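Local coordinates for surface presentation of antigens protein SpaS (Shigella flexneri, PDB 2VT1) that belongs to the type III secretion exporters and is required for secretion of the three Ipa proteins and for invasion, seen here as its cytoplasmic domain, at residues Pro1-Ile6 / Ala50-Tyr54; Ala15-Phe19 / Leu68-Leu72. All coordinates share one frame; numbering follows the deposited sequence.

Interaction 1 of 2, residues Pro1-Ile6 / Ala50-Tyr54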
loop_
_atom_site.group_PDB
_atom_site.type_symbol
_atom_site.label_atom_id
_atom_site.label_comp_id
_atom_site.label_asym_id
_atom_site.label_seq_id
_atom_site.Cartn_x
_atom_site.Cartn_y
_atom_site.Cartn_z
ATOM N N PRO B 1 2.194 0.608 -14.363
ATOM C CA PRO B 1 3.395 0.202 -15.080
ATOM C C PRO B 1 4.640 0.960 -14.639
ATOM O O PRO B 1 5.451 0.414 -13.884
ATOM C CB PRO B 1 3.049 0.527 -16.527
ATOM C CG PRO B 1 1.581 0.240 -16.607
ATOM C CD PRO B 1 1.012 0.594 -15.242
ATOM N N THR B 2 4.805 2.199 -15.090
ATOM C CA THR B 2 5.992 2.961 -14.710
ATOM C C THR B 2 6.025 3.217 -13.191
ATOM O O THR B 2 7.044 2.957 -12.547
ATOM C CB THR B 2 6.111 4.294 -15.487
ATOM O OG1 THR B 2 5.682 4.101 -16.839
ATOM C CG2 THR B 2 7.560 4.794 -15.483
ATOM N N HIS B 3 4.934 3.723 -12.617
ATOM C CA HIS B 3 4.893 3.946 -11.173
ATOM C C HIS B 3 3.676 3.292 -10.554
ATOM O O HIS B 3 2.574 3.373 -11.099
ATOM C CB HIS B 3 4.917 5.430 -10.837
ATOM C CG HIS B 3 6.157 6.118 -11.297
ATOM N ND1 HIS B 3 6.173 6.985 -12.367
ATOM C CD2 HIS B 3 7.433 6.041 -10.852
ATOM C CE1 HIS B 3 7.405 7.417 -12.558
ATOM N NE2 HIS B 3 8.186 6.868 -11.645
ATOM N N ILE B 4 3.910 2.628 -9.425
ATOM C CA ILE B 4 2.877 1.877 -8.704
ATOM C C ILE B 4 2.866 2.271 -7.206
ATOM O O ILE B 4 3.909 2.462 -6.586
ATOM C CB ILE B 4 3.108 0.347 -8.819
ATOM C CG1 ILE B 4 2.983 -0.130 -10.268
ATOM C CG2 ILE B 4 2.126 -0.407 -7.942
ATOM C CD1 ILE B 4 3.579 -1.504 -10.507
ATOM N N ALA B 5 1.675 2.411 -6.638
ATOM C CA ALA B 5 1.525 2.622 -5.205
ATOM C C ALA B 5 0.445 1.673 -4.699
ATOM O O ALA B 5 -0.663 1.665 -5.221
ATOM C CB ALA B 5 1.142 4.061 -4.918
ATOM N N ILE B 6 0.782 0.857 -3.706
ATOM C CA ILE B 6 -0.194 -0.049 -3.089
ATOM C C ILE B 6 -0.232 0.259 -1.596
ATOM O O ILE B 6 0.787 0.193 -0.875
ATOM C CB ILE B 6 0.138 -1.567 -3.306
ATOM C CG1 ILE B 6 0.641 -1.858 -4.734
ATOM C CG2 ILE B 6 -1.067 -2.454 -2.908
ATOM C CD1 ILE B 6 -0.420 -1.992 -5.852
ATOM N N ALA B 50 5.442 -4.765 -5.516
ATOM C CA ALA B 50 4.554 -3.761 -6.071
ATOM C C ALA B 50 3.915 -4.253 -7.382
ATOM O O ALA B 50 2.692 -4.214 -7.548
ATOM C CB ALA B 50 5.321 -2.478 -6.284
ATOM N N ARG B 51 4.748 -4.741 -8.296
ATOM C CA ARG B 51 4.306 -5.311 -9.569
ATOM C C ARG B 51 3.361 -6.492 -9.430
ATOM O O ARG B 51 2.338 -6.584 -10.105
ATOM C CB ARG B 51 5.521 -5.807 -10.349
ATOM C CG ARG B 51 6.164 -4.822 -11.318
ATOM C CD ARG B 51 6.983 -5.609 -12.370
ATOM N NE ARG B 51 8.161 -4.892 -12.866
ATOM C CZ ARG B 51 9.416 -5.101 -12.449
ATOM N NH1 ARG B 51 10.425 -4.395 -12.962
ATOM N NH2 ARG B 51 9.673 -6.015 -11.516
ATOM N N LYS B 52 3.765 -7.431 -8.587
ATOM C CA LYS B 52 2.994 -8.618 -8.284
ATOM C C LYS B 52 1.570 -8.268 -7.888
ATOM O O LYS B 52 0.602 -8.790 -8.443
ATOM C CB LYS B 52 3.680 -9.293 -7.107
ATOM C CG LYS B 52 3.717 -10.772 -7.093
ATOM C CD LYS B 52 5.068 -11.191 -6.472
ATOM C CE LYS B 52 5.003 -12.515 -5.748
ATOM N NZ LYS B 52 6.383 -13.023 -5.467
ATOM N N LEU B 53 1.447 -7.401 -6.893
ATOM C CA LEU B 53 0.147 -7.075 -6.322
ATOM C C LEU B 53 -0.677 -6.331 -7.346
ATOM O O LEU B 53 -1.873 -6.561 -7.484
ATOM C CB LEU B 53 0.306 -6.245 -5.038
ATOM C CG LEU B 53 1.050 -6.920 -3.883
ATOM C CD1 LEU B 53 1.254 -5.953 -2.707
ATOM C CD2 LEU B 53 0.312 -8.187 -3.428
ATOM N N TYR B 54 -0.032 -5.444 -8.088
ATOM C CA TYR B 54 -0.728 -4.708 -9.126
ATOM C C TYR B 54 -1.282 -5.644 -10.204
ATOM O O TYR B 54 -2.388 -5.412 -10.729
ATOM C CB TYR B 54 0.201 -3.679 -9.764
ATOM C CG TYR B 54 -0.434 -2.997 -10.949
ATOM C CD1 TYR B 54 -0.007 -3.267 -12.232
ATOM C CD2 TYR B 54 -1.489 -2.123 -10.779
ATOM C CE1 TYR B 54 -0.598 -2.664 -13.313
ATOM C CE2 TYR B 54 -2.073 -1.515 -11.843
ATOM C CZ TYR B 54 -1.631 -1.792 -13.108
ATOM O OH TYR B 54 -2.229 -1.187 -14.184
#

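Interaction 2 of 2, residues Ala15-Phe19 / Leu68-Leu72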
loop_
_atom_site.group_PDB
_atom_site.type_symbol
_atom_site.label_atom_id
_atom_site.label_comp_id
_atom_site.label_asym_id
_atom_site.label_seq_id
_atom_site.Cartn_x
_atom_site.Cartn_y
_atom_site.Cartn_z
ATOM N N ALA B 15 -8.566 -10.709 10.037
ATOM C CA ALA B 15 -7.991 -11.780 9.243
ATOM C C ALA B 15 -6.474 -11.709 9.312
ATOM O O ALA B 15 -5.905 -10.649 9.592
ATOM C CB ALA B 15 -8.468 -11.710 7.806
ATOM N N PRO B 16 -5.811 -12.852 9.072
ATOM C CA PRO B 16 -4.353 -12.939 9.155
ATOM C C PRO B 16 -3.674 -12.368 7.915
ATOM O O PRO B 16 -2.456 -12.223 7.886
ATOM C CB PRO B 16 -4.097 -14.444 9.291
ATOM C CG PRO B 16 -5.258 -15.092 8.622
ATOM C CD PRO B 16 -6.434 -14.153 8.761
ATOM N N ALA B 17 -4.467 -12.030 6.909
ATOM C CA ALA B 17 -3.948 -11.439 5.688
ATOM C C ALA B 17 -4.053 -9.924 5.734
ATOM O O ALA B 17 -5.056 -9.393 6.222
ATOM C CB ALA B 17 -4.712 -11.968 4.497
ATOM N N PRO B 18 -3.017 -9.225 5.226
ATOM C CA PRO B 18 -3.051 -7.767 5.016
ATOM C C PRO B 18 -4.141 -7.370 4.025
ATOM O O PRO B 18 -4.619 -8.204 3.294
ATOM C CB PRO B 18 -1.655 -7.451 4.445
ATOM C CG PRO B 18 -0.785 -8.591 4.899
ATOM C CD PRO B 18 -1.698 -9.800 4.908
ATOM N N PHE B 19 -4.516 -6.103 3.993
ATOM C CA PHE B 19 -5.633 -5.643 3.174
ATOM C C PHE B 19 -5.165 -4.484 2.297
ATOM O O PHE B 19 -4.539 -3.553 2.786
ATOM C CB PHE B 19 -6.774 -5.201 4.098
ATOM C CG PHE B 19 -7.919 -4.499 3.405
ATOM C CD1 PHE B 19 -9.072 -5.183 3.082
ATOM C CD2 PHE B 19 -7.860 -3.153 3.133
ATOM C CE1 PHE B 19 -10.132 -4.548 2.476
ATOM C CE2 PHE B 19 -8.926 -2.505 2.518
ATOM C CZ PHE B 19 -10.063 -3.200 2.201
ATOM N N LEU B 68 0.699 -13.395 1.007
ATOM C CA LEU B 68 0.497 -12.935 2.365
ATOM C C LEU B 68 1.796 -12.675 3.162
ATOM O O LEU B 68 1.983 -11.605 3.743
ATOM C CB LEU B 68 -0.340 -13.990 3.069
ATOM C CG LEU B 68 -1.103 -13.618 4.329
ATOM C CD1 LEU B 68 -1.862 -14.849 4.812
ATOM C CD2 LEU B 68 -0.170 -13.076 5.408
ATOM N N ASP B 69 2.671 -13.668 3.216
ATOM C CA ASP B 69 3.924 -13.574 3.981
ATOM C C ASP B 69 4.908 -12.553 3.400
ATOM O O ASP B 69 5.642 -11.905 4.123
ATOM C CB ASP B 69 4.617 -14.944 4.016
ATOM C CG ASP B 69 4.384 -15.699 5.315
ATOM O OD1 ASP B 69 3.874 -16.840 5.246
ATOM O OD2 ASP B 69 4.706 -15.161 6.404
ATOM N N GLU B 70 4.948 -12.435 2.085
ATOM C CA GLU B 70 5.821 -11.453 1.433
ATOM C C GLU B 70 5.405 -10.036 1.811
ATOM O O GLU B 70 6.244 -9.141 1.886
ATOM C CB GLU B 70 5.781 -11.625 -0.089
ATOM C CG GLU B 70 6.771 -10.739 -0.833
ATOM C CD GLU B 70 6.859 -11.050 -2.321
ATOM O OE1 GLU B 70 6.156 -11.977 -2.791
ATOM O OE2 GLU B 70 7.640 -10.361 -3.018
ATOM N N VAL B 71 4.104 -9.836 2.045
ATOM C CA VAL B 71 3.596 -8.523 2.432
ATOM C C VAL B 71 3.773 -8.323 3.925
ATOM O O VAL B 71 4.199 -7.278 4.381
ATOM C CB VAL B 71 2.109 -8.344 2.043
ATOM C CG1 VAL B 71 1.571 -7.052 2.618
ATOM C CG2 VAL B 71 1.959 -8.339 0.520
ATOM N N LEU B 72 3.461 -9.361 4.685
ATOM C CA LEU B 72 3.536 -9.318 6.119
ATOM C C LEU B 72 4.971 -9.083 6.623
ATOM O O LEU B 72 5.173 -8.475 7.670
ATOM C CB LEU B 72 2.971 -10.618 6.688
ATOM C CG LEU B 72 2.678 -10.630 8.178
ATOM C CD1 LEU B 72 1.844 -9.417 8.571
ATOM C CD2 LEU B 72 1.953 -11.930 8.513
#

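Interaction 1 of 2, residues Pro1-Ile6 / Ala50-Tyr54
I4 and I6, on strand 4-9, the first of this chain, in the FlhB/YscU-type cytoplasmic domain, pack against helix 47-56 by ordinary alpha-on-beta-sheet contact. The axes of strand 4-6 and helix 50-54 come within 8.5 Å of each other and cross at 74°, so the helix lies steeply across the strand. Alternation along the strand does the sorting: I4 and I6 point toward the helix, while A5 points the other way and lies on A29 of helix 26-38.

I4 sits over the A50-Y54 turn with its two branches divided. CG1 stands beside the backbone N (chi1 -64°) and carries CD1 between R51 CA, at 4.0 Å, and the CB of Y54, whose side chain it crosses at about a right angle. The other branch, CG2, rests on the backbone, 3.9 Å from A50 O. I6 follows one step along, its CD1 bent over the same turn to meet Y54 N at 4.1 Å, while its CG2 meets L53 CD1. That A50 carbonyl is already taken by Y54 N in the helix bond, so the methyls cover a polar pair that is satisfied within the helix.

No hydrogen bond joins the two segments. I6 also pairs with a strand of another chain, which carries the sheet across an interface. A chain that starts at P1-T2-H3 is consistent with the family's self-cleavage before Pro-Thr-His. Y54 has CG anti to its own N (chi1 174°), which sends the ring out toward this terminus, where P1 CD lies 3.8 Å from Y54 OH.

Interaction 2 of 2, residues Ala15-Phe19 / Leu68-Leu72
L68 O takes two amides of its own helix: L72 N at 2.8 Å, a sound bond, and V71 N at a longer distance that makes only a weak one. This is the first turn of helix 68-80, and the residues it brings round, L68, V71 and L72, receive the loop that leads into strand 19-25. No hydrogen bond crosses between the segments; apolar packing joins the two, while the P18 backbone hydrogen-bonds to V63.

P18 does most of the work. Its CB and CG come up against V71 CG1, CG being 3.6 Å from that methyl, and the valine and the ring lie alongside one another, pointing opposite ways. V71 turns CG1 anti to its backbone N (chi1 173°), which sets this methyl against the CB-CG edge of the proline ring. The CD end of the ring meets L68 instead, 3.6 Å from L68 CD2, with the leucine crossing it at about a right angle.

L68 has both torsions near anti, so its arm reaches out from the helix to the loop. Both methyls of the fork come up against one side of the loop, near P16 O, with L68 CD2 touching that oxygen at 3.5 Å. L68 CG lies 3.8 Å from A17 CA, with A17 CB beside it.

Behind this contact, P18 and V71 both reach I8 of strand 4-9, and V71 also touches L49 and L53. F19, whose CB points away from the helix, stacks edge-to-face with F62. A loop proline packed on the opening turn of a helix thus joins the lead-in to strand 19-25 to helix 68-80 in the alpha/beta cytoplasmic domain of the FlhB/YscU/SpaS exporters.

The centres of interactions 1 and 2 lie about 17 Å apart, and their segments alternate along the chain: 1-6, 15-19, 50-54, 68-72. Neighbouring strands of the antiparallel sheet, 4-9 and 19-25, supply or adjoin the first segment of each, while helices 47-56 and 68-80 supply the second. The two helices meet directly, K52 NZ forming a 2.9 Å salt bridge with E70 OE1, and L53 CD1 packing 4.1 Å from V71 CG2. Strand 4-9 links the contacts as well, since I6 serves one and I8 lies beside the other. Chain start, middle and last helix are thereby gathered into one compact domain.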